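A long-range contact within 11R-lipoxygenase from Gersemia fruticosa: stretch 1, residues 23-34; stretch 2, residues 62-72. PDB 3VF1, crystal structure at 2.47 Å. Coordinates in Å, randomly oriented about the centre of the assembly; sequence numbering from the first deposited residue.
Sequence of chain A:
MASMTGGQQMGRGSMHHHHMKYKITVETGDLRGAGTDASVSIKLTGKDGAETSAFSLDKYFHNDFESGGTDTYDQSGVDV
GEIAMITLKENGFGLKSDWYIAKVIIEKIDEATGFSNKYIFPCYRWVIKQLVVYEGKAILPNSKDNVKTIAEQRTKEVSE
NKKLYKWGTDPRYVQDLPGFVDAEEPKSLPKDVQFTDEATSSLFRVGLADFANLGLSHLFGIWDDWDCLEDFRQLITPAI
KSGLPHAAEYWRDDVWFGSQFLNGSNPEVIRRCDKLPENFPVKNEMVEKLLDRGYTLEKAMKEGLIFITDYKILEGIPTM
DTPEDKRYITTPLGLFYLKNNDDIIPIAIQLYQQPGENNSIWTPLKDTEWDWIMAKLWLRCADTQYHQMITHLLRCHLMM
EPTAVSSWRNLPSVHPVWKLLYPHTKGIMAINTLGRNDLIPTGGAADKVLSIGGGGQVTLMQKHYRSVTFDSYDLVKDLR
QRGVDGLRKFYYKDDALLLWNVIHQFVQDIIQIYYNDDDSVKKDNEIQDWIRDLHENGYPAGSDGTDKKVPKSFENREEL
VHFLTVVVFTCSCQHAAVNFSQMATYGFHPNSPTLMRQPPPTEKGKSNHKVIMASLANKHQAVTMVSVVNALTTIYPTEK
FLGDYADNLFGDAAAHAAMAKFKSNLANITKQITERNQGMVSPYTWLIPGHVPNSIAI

Stretch 1 23-34: KITVETGDLRGA
Stretch 2, residues 62-72: HNDFESGGTDT

Strand 23-28 and strand 70-72 pair antiparallel, their axes 166° apart and 4.7 Å at closest approach. Val 26 and Asp 71 form the hydrogen-bonded pair (CA-CA 5.3 Å): Val 26 N donates to Asp 71 O at 2.9 Å, nearly linear at 176°, and Asp 71 N returns to Val 26 O at 3.0 Å. Thr 28 N to Gly 69 O, 3.1 Å, extends the ladder. One water oxygen lies 2.5 Å from Val 26 O, 2.5 Å from Asp 71 OD2 and 3.0 Å from Thr 28 OG1, bridging the two stretches.

Thr 25 to Glu 27 are extended, phi/psi near -110/122. In the other stretch Gly 68 (96/-162) and Gly 69 (98/173) lead into the strand; there a CB would jam against the preceding carbonyl, so glycine fits. Gly 68 CA makes a CA-H...O contact with Thr 28 O at 3.4 Å.

Non-hydrogen-bonded pairs Thr 25-Thr 72 (CA-CA 4.3 Å) and Glu 27-Thr 70 (4.7 Å) share one face. The beta-branched threonines, all m, suit extended strands; Thr 25 CG2 meets Thr 70 CG2 at 3.3 Å.

Beyond the strands, Arg 32 (t, p, t, 87°) packs its aliphatic stem on backbone, CG 3.5 Å from Asp 64 O and CD 3.5 Å from Glu 66 O. Asp 64 OD1 sits over the guanidinium face, 4.2 Å from Arg 32 NH2, offering charge attraction without a salt bridge.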

# COMPACT_ATOMS: atom_id res chain seq x y z
N LYS A 23 -3.94 -1.46 41.91
CA LYS A 23 -4.14 -2.75 41.26
C LYS A 23 -3.74 -2.67 39.80
O LYS A 23 -4.54 -2.28 38.94
CB LYS A 23 -5.60 -3.19 41.39
CG LYS A 23 -5.88 -4.55 40.77
CD LYS A 23 -7.29 -5.02 41.07
CE LYS A 23 -7.54 -6.41 40.51
NZ LYS A 23 -8.89 -6.93 40.89
N ILE A 24 -2.50 -3.05 39.51
CA ILE A 24 -1.95 -2.95 38.17
C ILE A 24 -2.14 -4.25 37.39
O ILE A 24 -1.65 -5.30 37.79
CB ILE A 24 -0.45 -2.62 38.22
CG1 ILE A 24 -0.21 -1.35 39.05
CG2 ILE A 24 0.11 -2.45 36.81
CD1 ILE A 24 1.25 -1.05 39.31
N THR A 25 -2.86 -4.16 36.28
CA THR A 25 -3.11 -5.32 35.42
C THR A 25 -2.42 -5.13 34.08
O THR A 25 -2.64 -4.14 33.38
CB THR A 25 -4.61 -5.53 35.18
OG1 THR A 25 -5.29 -5.62 36.43
CG2 THR A 25 -4.84 -6.81 34.38
N VAL A 26 -1.58 -6.09 33.71
CA VAL A 26 -0.83 -6.02 32.46
C VAL A 26 -1.32 -7.06 31.47
O VAL A 26 -1.31 -8.26 31.76
CB VAL A 26 0.68 -6.23 32.70
CG1 VAL A 26 1.44 -6.13 31.38
CG2 VAL A 26 1.20 -5.23 33.71
N GLU A 27 -1.75 -6.60 30.30
CA GLU A 27 -2.15 -7.50 29.23
C GLU A 27 -1.04 -7.63 28.20
O GLU A 27 -0.65 -6.64 27.57
CB GLU A 27 -3.43 -7.00 28.54
CG GLU A 27 -4.62 -6.88 29.47
CD GLU A 27 -5.92 -6.63 28.73
OE1 GLU A 27 -5.88 -6.56 27.48
OE2 GLU A 27 -6.97 -6.50 29.39
N THR A 28 -0.52 -8.84 28.04
CA THR A 28 0.55 -9.09 27.08
C THR A 28 -0.02 -9.12 25.67
O THR A 28 -1.09 -9.67 25.43
CB THR A 28 1.26 -10.43 27.37
OG1 THR A 28 1.74 -10.44 28.72
CG2 THR A 28 2.43 -10.64 26.42
N GLY A 29 0.71 -8.53 24.73
CA GLY A 29 0.28 -8.51 23.34
C GLY A 29 0.43 -9.87 22.69
O GLY A 29 0.78 -10.85 23.35
N ASP A 30 0.17 -9.93 21.39
CA ASP A 30 0.20 -11.20 20.66
C ASP A 30 1.59 -11.56 20.16
O ASP A 30 1.82 -12.67 19.69
CB ASP A 30 -0.80 -11.18 19.50
CG ASP A 30 -0.53 -10.05 18.52
OD1 ASP A 30 0.63 -9.57 18.45
OD2 ASP A 30 -1.47 -9.64 17.81
N LEU A 31 2.53 -10.62 20.27
CA LEU A 31 3.91 -10.88 19.89
C LEU A 31 4.67 -11.46 21.07
O LEU A 31 4.28 -11.28 22.23
CB LEU A 31 4.59 -9.61 19.39
CG LEU A 31 3.93 -8.92 18.20
CD1 LEU A 31 4.76 -7.73 17.75
CD2 LEU A 31 3.71 -9.90 17.06
N ARG A 32 5.76 -12.17 20.78
CA ARG A 32 6.52 -12.87 21.80
C ARG A 32 7.99 -12.97 21.41
O ARG A 32 8.34 -13.67 20.46
CB ARG A 32 5.94 -14.27 22.00
CG ARG A 32 6.80 -15.22 22.81
CD ARG A 32 6.77 -14.90 24.30
NE ARG A 32 7.47 -15.92 25.07
CZ ARG A 32 8.78 -15.92 25.33
NH1 ARG A 32 9.55 -14.93 24.89
NH2 ARG A 32 9.31 -16.90 26.04
N GLY A 33 8.84 -12.27 22.15
CA GLY A 33 10.27 -12.31 21.90
C GLY A 33 10.88 -13.58 22.43
O GLY A 33 10.17 -14.47 22.91
N ALA A 34 12.21 -13.68 22.35
CA ALA A 34 12.92 -14.84 22.88
C ALA A 34 13.43 -14.53 24.29
O ALA A 34 13.81 -13.40 24.58
CB ALA A 34 14.07 -15.22 21.97
N HIS A 62 6.57 -19.43 30.53
CA HIS A 62 6.71 -20.87 30.70
C HIS A 62 7.36 -21.49 29.47
O HIS A 62 8.50 -21.95 29.52
CB HIS A 62 5.35 -21.52 30.96
CG HIS A 62 4.61 -20.91 32.11
ND1 HIS A 62 3.72 -19.87 31.96
CD2 HIS A 62 4.62 -21.21 33.44
CE1 HIS A 62 3.22 -19.54 33.14
NE2 HIS A 62 3.75 -20.34 34.05
N ASN A 63 6.62 -21.51 28.36
CA ASN A 63 7.14 -22.04 27.10
C ASN A 63 7.39 -20.92 26.10
O ASN A 63 7.19 -19.75 26.41
CB ASN A 63 6.17 -23.08 26.52
CG ASN A 63 4.78 -22.51 26.30
OD1 ASN A 63 4.47 -21.99 25.23
ND2 ASN A 63 3.92 -22.63 27.31
N ASP A 64 7.83 -21.28 24.90
CA ASP A 64 8.17 -20.30 23.88
C ASP A 64 6.95 -19.87 23.07
O ASP A 64 6.85 -18.72 22.64
CB ASP A 64 9.25 -20.85 22.95
CG ASP A 64 9.71 -19.82 21.92
OD1 ASP A 64 9.74 -18.62 22.25
OD2 ASP A 64 10.03 -20.23 20.79
N PHE A 65 6.03 -20.81 22.84
CA PHE A 65 4.87 -20.56 22.00
C PHE A 65 3.86 -19.60 22.64
O PHE A 65 3.25 -18.79 21.95
CB PHE A 65 4.17 -21.88 21.65
CG PHE A 65 4.97 -22.77 20.74
CD1 PHE A 65 6.06 -22.29 20.03
CD2 PHE A 65 4.62 -24.11 20.59
CE1 PHE A 65 6.78 -23.12 19.20
CE2 PHE A 65 5.34 -24.94 19.75
CZ PHE A 65 6.42 -24.45 19.06
N GLU A 66 3.69 -19.71 23.95
CA GLU A 66 2.65 -18.95 24.64
C GLU A 66 2.78 -17.44 24.40
O GLU A 66 3.85 -16.86 24.57
CB GLU A 66 2.67 -19.24 26.14
CG GLU A 66 3.89 -18.71 26.88
CD GLU A 66 3.85 -19.01 28.37
OE1 GLU A 66 4.52 -18.30 29.14
OE2 GLU A 66 3.14 -19.96 28.76
N SER A 67 1.67 -16.83 23.99
CA SER A 67 1.62 -15.38 23.79
C SER A 67 0.27 -14.85 24.25
O SER A 67 -0.76 -15.49 24.03
CB SER A 67 1.85 -15.04 22.32
OG SER A 67 0.76 -15.46 21.52
N GLY A 68 0.28 -13.68 24.88
CA GLY A 68 -0.94 -13.10 25.41
C GLY A 68 -1.10 -13.41 26.88
O GLY A 68 -0.13 -13.79 27.55
N GLY A 69 -2.31 -13.25 27.39
CA GLY A 69 -2.60 -13.53 28.79
C GLY A 69 -2.58 -12.28 29.64
O GLY A 69 -2.22 -11.20 29.18
N THR A 70 -2.98 -12.44 30.91
CA THR A 70 -3.04 -11.31 31.83
C THR A 70 -2.27 -11.60 33.12
O THR A 70 -2.19 -12.74 33.57
CB THR A 70 -4.50 -10.99 32.21
OG1 THR A 70 -5.21 -10.52 31.05
CG2 THR A 70 -4.56 -9.92 33.30
N ASP A 71 -1.69 -10.55 33.69
CA ASP A 71 -1.04 -10.64 34.99
C ASP A 71 -1.50 -9.47 35.86
O ASP A 71 -1.31 -8.31 35.49
CB ASP A 71 0.48 -10.62 34.84
CG ASP A 71 1.00 -11.79 34.04
OD1 ASP A 71 1.15 -12.89 34.62
OD2 ASP A 71 1.27 -11.61 32.84
N THR A 72 -2.09 -9.78 37.00
CA THR A 72 -2.59 -8.75 37.90
C THR A 72 -1.68 -8.60 39.12
O THR A 72 -1.23 -9.60 39.69
CB THR A 72 -4.03 -9.06 38.37
OG1 THR A 72 -4.91 -9.01 37.24
CG2 THR A 72 -4.49 -8.05 39.40
O HOH W 1 0.02 -10.34 31.15